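Local structure of beta sliding clamp (Caulobacter crescentus, 5WCE) at residues A[273-284]-A[334-342]; A[295-305]-A[318-329]. The protein probably tethers DNA polymerases and other proteins to DNA as a ring-shaped head-to-tail homodimer, conferring processivity on replication. All coordinates share one frame; numbering follows the deposited sequence.

Contact 1: A[273-284]-A[334-342]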
# COMPACT_ATOMS: atom_id res chain seq x y z
N ASN A 273 4.24 22.96 18.39
CA ASN A 273 3.85 22.46 17.08
C ASN A 273 3.33 21.05 17.14
O ASN A 273 2.35 20.72 16.46
CB ASN A 273 5.04 22.52 16.12
CG ASN A 273 4.69 22.10 14.71
OD1 ASN A 273 3.94 22.80 14.03
ND2 ASN A 273 5.26 20.96 14.24
N ASP A 274 4.00 20.19 17.90
CA ASP A 274 3.55 18.80 18.01
C ASP A 274 2.17 18.73 18.69
O ASP A 274 1.30 18.05 18.18
CB ASP A 274 4.54 17.93 18.78
CG ASP A 274 4.13 16.44 18.75
OD1 ASP A 274 3.93 15.87 17.66
OD2 ASP A 274 3.95 15.87 19.82
N LEU A 275 1.97 19.42 19.79
CA LEU A 275 0.69 19.38 20.48
C LEU A 275 -0.41 19.94 19.56
O LEU A 275 -1.49 19.37 19.42
CB LEU A 275 0.72 20.10 21.81
CG LEU A 275 -0.67 20.28 22.45
CD1 LEU A 275 -1.37 18.92 22.70
CD2 LEU A 275 -0.58 21.13 23.70
N PHE A 276 -0.11 21.03 18.87
CA PHE A 276 -1.11 21.66 18.01
C PHE A 276 -1.49 20.76 16.84
O PHE A 276 -2.65 20.59 16.56
CB PHE A 276 -0.60 23.04 17.52
CG PHE A 276 -1.55 23.76 16.61
CD1 PHE A 276 -2.67 24.38 17.13
CD2 PHE A 276 -1.29 23.87 15.26
CE1 PHE A 276 -3.53 25.08 16.30
CE2 PHE A 276 -2.12 24.60 14.44
CZ PHE A 276 -3.27 25.18 14.96
N ALA A 277 -0.49 20.18 16.18
CA ALA A 277 -0.72 19.28 15.09
C ALA A 277 -1.60 18.08 15.53
O ALA A 277 -2.52 17.68 14.83
CB ALA A 277 0.61 18.80 14.52
N LYS A 278 -1.32 17.53 16.72
CA LYS A 278 -2.11 16.41 17.23
C LYS A 278 -3.54 16.80 17.46
O LYS A 278 -4.44 16.02 17.15
CB LYS A 278 -1.49 15.79 18.50
CG LYS A 278 -0.33 14.90 18.12
CD LYS A 278 0.44 14.48 19.35
CE LYS A 278 1.59 13.58 18.95
NZ LYS A 278 2.45 13.50 20.16
N ALA A 279 -3.74 18.03 17.94
CA ALA A 279 -5.08 18.55 18.16
C ALA A 279 -5.80 18.78 16.86
O ALA A 279 -6.94 18.37 16.75
CB ALA A 279 -5.06 19.82 19.00
N VAL A 280 -5.17 19.43 15.88
CA VAL A 280 -5.76 19.58 14.56
C VAL A 280 -6.16 18.22 13.97
O VAL A 280 -7.24 18.07 13.45
CB VAL A 280 -4.83 20.29 13.56
CG1 VAL A 280 -5.45 20.33 12.17
CG2 VAL A 280 -4.56 21.73 14.04
N ASP A 281 -5.23 17.27 14.00
CA ASP A 281 -5.48 15.93 13.50
C ASP A 281 -6.65 15.26 14.23
O ASP A 281 -7.53 14.68 13.57
CB ASP A 281 -4.18 15.13 13.64
CG ASP A 281 -4.24 13.78 12.97
OD1 ASP A 281 -4.96 13.62 11.99
OD2 ASP A 281 -3.58 12.86 13.49
N ARG A 282 -6.72 15.39 15.55
CA ARG A 282 -7.87 14.88 16.29
C ARG A 282 -9.21 15.44 15.83
O ARG A 282 -10.13 14.67 15.50
CB ARG A 282 -7.75 15.16 17.79
CG ARG A 282 -7.13 14.07 18.57
CD ARG A 282 -7.30 14.30 20.05
NE ARG A 282 -6.45 15.40 20.48
CZ ARG A 282 -5.14 15.33 20.71
NH1 ARG A 282 -4.46 14.20 20.55
NH2 ARG A 282 -4.50 16.43 21.11
N VAL A 283 -9.34 16.78 15.84
CA VAL A 283 -10.63 17.39 15.53
C VAL A 283 -11.03 17.14 14.08
O VAL A 283 -12.22 17.02 13.80
CB VAL A 283 -10.70 18.87 15.89
CG1 VAL A 283 -10.58 19.05 17.39
CG2 VAL A 283 -9.66 19.69 15.17
N ALA A 284 -10.05 17.00 13.18
CA ALA A 284 -10.34 16.72 11.77
C ALA A 284 -10.86 15.28 11.50
O ALA A 284 -11.48 15.04 10.47
CB ALA A 284 -9.10 16.96 10.92
N ALA A 334 -7.63 21.70 6.79
CA ALA A 334 -6.88 20.96 7.82
C ALA A 334 -5.64 20.26 7.28
O ALA A 334 -4.59 20.29 7.94
CB ALA A 334 -7.77 19.97 8.58
N ARG A 335 -5.74 19.66 6.10
CA ARG A 335 -4.60 18.98 5.51
C ARG A 335 -3.45 19.96 5.22
O ARG A 335 -2.28 19.70 5.52
CB ARG A 335 -5.01 18.20 4.21
CG ARG A 335 -3.85 17.47 3.51
CD ARG A 335 -2.98 16.64 4.45
NE ARG A 335 -3.77 15.74 5.29
CZ ARG A 335 -3.38 15.15 6.44
NH1 ARG A 335 -2.16 15.35 6.94
NH2 ARG A 335 -4.23 14.34 7.10
N TYR A 336 -3.79 21.13 4.67
CA TYR A 336 -2.78 22.13 4.39
C TYR A 336 -2.08 22.61 5.67
O TYR A 336 -0.85 22.81 5.69
CB TYR A 336 -3.38 23.32 3.59
CG TYR A 336 -3.99 22.97 2.25
CD1 TYR A 336 -3.72 21.74 1.59
CD2 TYR A 336 -4.90 23.83 1.64
CE1 TYR A 336 -4.31 21.42 0.40
CE2 TYR A 336 -5.49 23.50 0.43
CZ TYR A 336 -5.16 22.28 -0.19
OH TYR A 336 -5.77 21.98 -1.37
N LEU A 337 -2.84 22.78 6.75
CA LEU A 337 -2.26 23.16 8.02
C LEU A 337 -1.35 22.07 8.57
O LEU A 337 -0.21 22.31 8.98
CB LEU A 337 -3.38 23.48 8.99
CG LEU A 337 -3.12 23.90 10.40
CD1 LEU A 337 -2.14 25.07 10.43
CD2 LEU A 337 -4.45 24.24 11.09
N LEU A 338 -1.83 20.85 8.54
CA LEU A 338 -1.01 19.69 8.98
C LEU A 338 0.22 19.54 8.12
O LEU A 338 1.28 19.20 8.64
CB LEU A 338 -1.84 18.42 9.01
CG LEU A 338 -2.86 18.41 10.13
CD1 LEU A 338 -3.80 17.26 9.90
CD2 LEU A 338 -2.18 18.36 11.49
N ASP A 339 0.13 19.82 6.84
CA ASP A 339 1.31 19.77 5.95
C ASP A 339 2.41 20.72 6.41
O ASP A 339 3.60 20.37 6.51
CB ASP A 339 0.91 20.09 4.51
CG ASP A 339 0.20 18.93 3.79
OD1 ASP A 339 0.19 17.77 4.28
OD2 ASP A 339 -0.42 19.24 2.77
N VAL A 340 2.01 21.94 6.76
CA VAL A 340 2.95 22.89 7.32
C VAL A 340 3.52 22.44 8.64
O VAL A 340 4.75 22.49 8.82
CB VAL A 340 2.31 24.30 7.44
CG1 VAL A 340 3.27 25.24 8.17
CG2 VAL A 340 2.01 24.82 6.07
N CYS A 341 2.69 22.01 9.60
CA CYS A 341 3.20 21.55 10.87
C CYS A 341 4.19 20.37 10.66
O CYS A 341 5.16 20.23 11.39
CB CYS A 341 2.07 21.11 11.80
SG CYS A 341 1.02 22.49 12.32
N GLY A 342 3.94 19.54 9.65
CA GLY A 342 4.85 18.43 9.27
C GLY A 342 6.23 18.84 8.79
O GLY A 342 7.12 18.03 8.78
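N273 makes the single hydrogen bond between the two helices: its ND2 donates to C341 O over 2.9 Å, nearly straight at 167°. The acceptor lies close to the plane of the amide, which fixes the turn of that group; CG stands anti to the backbone N (chi1 -176°), placing the amide over the last turn of the partner helix. The other end, OD1, buried beside C341 SG (3.4 Å), has no hydrogen-bonding partner in the model. An alanine at this position would remove the amide and is likely to leave C341 O without this donor and open a gap beside the cysteine. C341 SG also approaches F276 edge-on, in the plane of the ring and 4.0 Å from CD2, a sulfur-aromatic contact. This is the antiparallel helix pair of the C-terminal clamp domain; the axes of the two segments approach to 9.9 Å, with 157° between their N-to-C directions. In beta clamps each domain carries two such helices on the inner surface of the ring. Between the ends the contact is apolar. V280 spreads its two methyls over neighbouring leucines, CG2 at 3.9 Å from L337 CD2 and CG1 at 3.8 Å from L338 CG. L337 also crosses F276 at about a right angle, meeting its edge through CD1. L338 reaches across to bring CD2 within 3.4 Å of A277 O. Small residues let the backbones approach: A277 CB faces C341 CB, and A284 CB meets A334 CB at 4.0 Å. D281, beside L338, pairs its carboxylate with K87 of the second subunit.

Contact 2: A[295-305]-A[318-329]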
# COMPACT_ATOMS: atom_id res chain seq x y z
N LYS A 295 -11.79 25.53 11.92
CA LYS A 295 -11.86 26.88 12.47
C LYS A 295 -10.92 27.06 13.67
O LYS A 295 -10.92 26.24 14.56
CB LYS A 295 -13.30 27.20 12.90
CG LYS A 295 -13.48 28.61 13.46
CD LYS A 295 -14.98 28.77 13.73
CE LYS A 295 -15.36 30.02 14.44
NZ LYS A 295 -16.83 29.86 14.73
N LEU A 296 -10.14 28.14 13.66
CA LEU A 296 -9.22 28.52 14.73
C LEU A 296 -9.81 29.79 15.34
O LEU A 296 -9.85 30.85 14.67
CB LEU A 296 -7.82 28.83 14.22
CG LEU A 296 -6.83 27.73 13.83
CD1 LEU A 296 -7.43 26.82 12.77
CD2 LEU A 296 -5.49 28.29 13.37
N ALA A 297 -10.36 29.67 16.55
CA ALA A 297 -10.82 30.83 17.29
C ALA A 297 -9.67 31.24 18.22
O ALA A 297 -9.35 30.55 19.19
CB ALA A 297 -12.09 30.49 18.07
N VAL A 298 -9.00 32.31 17.84
CA VAL A 298 -7.78 32.78 18.47
C VAL A 298 -8.15 33.90 19.45
O VAL A 298 -8.91 34.82 19.12
CB VAL A 298 -6.77 33.32 17.38
CG1 VAL A 298 -5.46 33.72 17.98
CG2 VAL A 298 -6.51 32.24 16.33
N GLU A 299 -7.61 33.77 20.65
CA GLU A 299 -7.73 34.78 21.68
C GLU A 299 -6.47 34.77 22.52
O GLU A 299 -5.70 33.82 22.44
CB GLU A 299 -8.99 34.48 22.56
CG GLU A 299 -8.89 33.17 23.33
CD GLU A 299 -10.16 32.83 24.13
OE1 GLU A 299 -10.45 33.56 25.09
OE2 GLU A 299 -10.83 31.83 23.79
N PRO A 300 -6.28 35.78 23.41
CA PRO A 300 -5.11 35.69 24.28
C PRO A 300 -5.01 34.36 24.98
O PRO A 300 -6.00 33.84 25.54
CB PRO A 300 -5.33 36.85 25.27
CG PRO A 300 -6.01 37.89 24.42
CD PRO A 300 -6.92 37.11 23.48
N GLY A 301 -3.83 33.76 24.93
CA GLY A 301 -3.60 32.47 25.56
C GLY A 301 -4.08 31.18 24.89
O GLY A 301 -3.74 30.10 25.37
N ARG A 302 -4.88 31.25 23.81
CA ARG A 302 -5.61 30.05 23.40
C ARG A 302 -6.08 30.07 21.96
O ARG A 302 -6.50 31.10 21.41
CB ARG A 302 -6.81 29.87 24.38
CG ARG A 302 -7.84 28.86 24.02
CD ARG A 302 -8.95 28.75 25.06
NE ARG A 302 -8.44 28.35 26.36
CZ ARG A 302 -9.17 28.30 27.47
NH1 ARG A 302 -10.46 28.61 27.43
NH2 ARG A 302 -8.60 27.91 28.61
N ILE A 303 -6.05 28.89 21.35
CA ILE A 303 -6.77 28.64 20.11
C ILE A 303 -7.79 27.58 20.41
O ILE A 303 -7.42 26.50 20.92
CB ILE A 303 -5.86 28.19 18.98
CG1 ILE A 303 -4.84 29.25 18.66
CG2 ILE A 303 -6.70 27.87 17.72
CD1 ILE A 303 -3.89 28.90 17.57
N THR A 304 -9.05 27.85 20.09
CA THR A 304 -10.09 26.82 20.15
C THR A 304 -10.29 26.32 18.71
O THR A 304 -10.62 27.12 17.83
CB THR A 304 -11.36 27.40 20.78
OG1 THR A 304 -11.04 27.75 22.11
CG2 THR A 304 -12.50 26.38 20.83
N LEU A 305 -10.06 25.05 18.48
CA LEU A 305 -10.23 24.44 17.18
C LEU A 305 -11.59 23.82 17.05
O LEU A 305 -12.00 23.05 17.93
CB LEU A 305 -9.16 23.34 16.96
CG LEU A 305 -7.70 23.80 16.98
CD1 LEU A 305 -6.81 22.54 17.12
CD2 LEU A 305 -7.41 24.62 15.73
N GLU A 318 -9.37 22.78 22.72
CA GLU A 318 -8.62 24.00 23.11
C GLU A 318 -7.15 23.68 23.23
O GLU A 318 -6.76 22.63 23.76
CB GLU A 318 -9.12 24.57 24.41
CG GLU A 318 -10.61 24.82 24.42
CD GLU A 318 -11.15 25.24 25.78
OE1 GLU A 318 -10.46 25.06 26.80
OE2 GLU A 318 -12.30 25.74 25.80
N VAL A 319 -6.33 24.57 22.69
CA VAL A 319 -4.86 24.46 22.77
C VAL A 319 -4.32 25.78 23.32
O VAL A 319 -4.66 26.86 22.81
CB VAL A 319 -4.23 24.20 21.39
CG1 VAL A 319 -2.70 24.11 21.55
CG2 VAL A 319 -4.78 22.90 20.79
N GLU A 320 -3.53 25.70 24.38
CA GLU A 320 -2.86 26.88 24.94
C GLU A 320 -1.76 27.37 23.96
O GLU A 320 -1.04 26.57 23.39
CB GLU A 320 -2.30 26.59 26.36
CG GLU A 320 -3.38 25.98 27.29
CD GLU A 320 -4.61 26.89 27.37
OE1 GLU A 320 -4.40 28.13 27.53
OE2 GLU A 320 -5.79 26.41 27.25
N VAL A 321 -1.71 28.65 23.72
CA VAL A 321 -0.71 29.23 22.81
C VAL A 321 -0.22 30.53 23.44
O VAL A 321 -0.82 31.04 24.37
CB VAL A 321 -1.22 29.49 21.38
CG1 VAL A 321 -1.78 28.21 20.76
CG2 VAL A 321 -2.24 30.63 21.36
N ASP A 322 0.91 31.01 22.90
CA ASP A 322 1.49 32.28 23.29
C ASP A 322 1.01 33.38 22.33
O ASP A 322 1.56 33.55 21.19
CB ASP A 322 3.01 32.15 23.23
CG ASP A 322 3.74 33.28 23.93
OD1 ASP A 322 3.12 34.14 24.54
OD2 ASP A 322 4.98 33.22 24.01
N TYR A 323 0.03 34.17 22.81
CA TYR A 323 -0.57 35.27 22.06
C TYR A 323 -1.24 36.28 22.98
O TYR A 323 -1.95 35.87 23.89
CB TYR A 323 -1.60 34.70 21.07
CG TYR A 323 -2.32 35.72 20.24
CD1 TYR A 323 -1.65 36.45 19.29
CD2 TYR A 323 -3.70 35.96 20.41
CE1 TYR A 323 -2.29 37.39 18.51
CE2 TYR A 323 -4.34 36.93 19.64
CZ TYR A 323 -3.65 37.62 18.66
OH TYR A 323 -4.26 38.58 17.85
N ASP A 324 -1.12 37.58 22.72
CA ASP A 324 -1.86 38.57 23.51
C ASP A 324 -2.46 39.70 22.71
O ASP A 324 -2.62 40.84 23.22
CB ASP A 324 -0.95 39.15 24.62
CG ASP A 324 -1.76 39.76 25.81
OD1 ASP A 324 -2.92 39.37 26.07
OD2 ASP A 324 -1.22 40.62 26.52
N GLY A 325 -2.82 39.41 21.48
CA GLY A 325 -3.48 40.41 20.65
C GLY A 325 -5.00 40.34 20.67
O GLY A 325 -5.61 39.72 21.57
N GLU A 326 -5.59 40.95 19.66
CA GLU A 326 -7.01 41.00 19.49
C GLU A 326 -7.51 39.57 19.15
O GLU A 326 -6.81 38.85 18.48
CB GLU A 326 -7.32 41.95 18.31
CG GLU A 326 -8.78 42.21 18.11
CD GLU A 326 -9.10 43.08 16.91
OE1 GLU A 326 -8.16 43.68 16.33
OE2 GLU A 326 -10.32 43.15 16.59
N PRO A 327 -8.69 39.19 19.64
CA PRO A 327 -9.27 37.91 19.24
C PRO A 327 -9.75 37.93 17.80
O PRO A 327 -10.13 38.98 17.31
CB PRO A 327 -10.44 37.71 20.21
CG PRO A 327 -10.68 39.02 20.85
CD PRO A 327 -9.47 39.87 20.69
N PHE A 328 -9.69 36.80 17.12
CA PHE A 328 -10.23 36.70 15.79
C PHE A 328 -10.49 35.23 15.50
O PHE A 328 -10.01 34.38 16.25
CB PHE A 328 -9.28 37.29 14.75
CG PHE A 328 -7.97 36.62 14.68
CD1 PHE A 328 -6.96 36.96 15.53
CD2 PHE A 328 -7.74 35.65 13.72
CE1 PHE A 328 -5.71 36.37 15.45
CE2 PHE A 328 -6.48 35.05 13.61
CZ PHE A 328 -5.49 35.36 14.48
N GLU A 329 -11.22 34.97 14.41
CA GLU A 329 -11.53 33.63 13.95
C GLU A 329 -11.05 33.51 12.50
O GLU A 329 -11.21 34.43 11.71
CB GLU A 329 -13.01 33.35 14.08
CG GLU A 329 -13.53 33.40 15.53
CD GLU A 329 -13.84 34.84 16.01
OE1 GLU A 329 -14.61 35.55 15.31
OE2 GLU A 329 -13.32 35.25 17.09
O HOH W 1 -11.66 34.29 18.86
O HOH W 2 -12.92 27.54 23.99
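V298 pairs with F328, and I303 with V319, as antiparallel hydrogen-bonded pairs, so the hairpin of 295-299 and 302-305 has 328-329 along one strand and 318-320 along the other. The bond from V298 N to F328 O measures 2.8 Å. Between these strands, 321-327 wraps round the type II turn from E299 to R302. There G301, at positive phi, donates from N to Y323 O and accepts V321 N at 3.0 Å on its O, the donor standing above the carbonyl plane. V298 packs against two rings: its CB sits over the face of F328, 3.9 Å from the centroid, while CG1 makes an off-centre CH-pi contact with Y323. F328 CG lies between its backbone N and carbonyl carbon (chi1 62°), which brings the ring over V298. The side chains of I303 and V321 cross at about a right angle, CG1 to CG1 3.9 Å. R302, T304, E318 and E320 occupy the other face. The carboxylate of E318 stacks over the guanidinium of R302, planes 21° apart, a long salt bridge of charges alone with OE1 3.6 Å from NH1. E320 OE2, less surely placed, lies at the guanidinium edge in a salt bridge whose hydrogen bonds from NE and NH2 are weak. A water links T304 OG1 to E318 OE2. E318 also bridges to R111 of the second subunit, E320 less certainly, so the charge of E318 is probably shared between two arginines at the dimer interface.

From the N-terminal side, helix 273-284 comes first and leads into the hairpin of strands 293-299 and 302-308. The chain returns along 314-320: contact 2 closes the short loop 306-317, and its second segment then wraps the hairpin turn before entering 328-333. Helix 334-343 follows directly, and its return to 273-284 closes the longer loop of contact 1, with contact 2 wholly within it. The two do not cross. Their centres lie about 15 Å apart, and they meet where L305 and V319 pack against F276, A279 and V280, seating the first helix on the sheet. K87 of the second subunit reaches the helix, and R111 of that subunit the sheet.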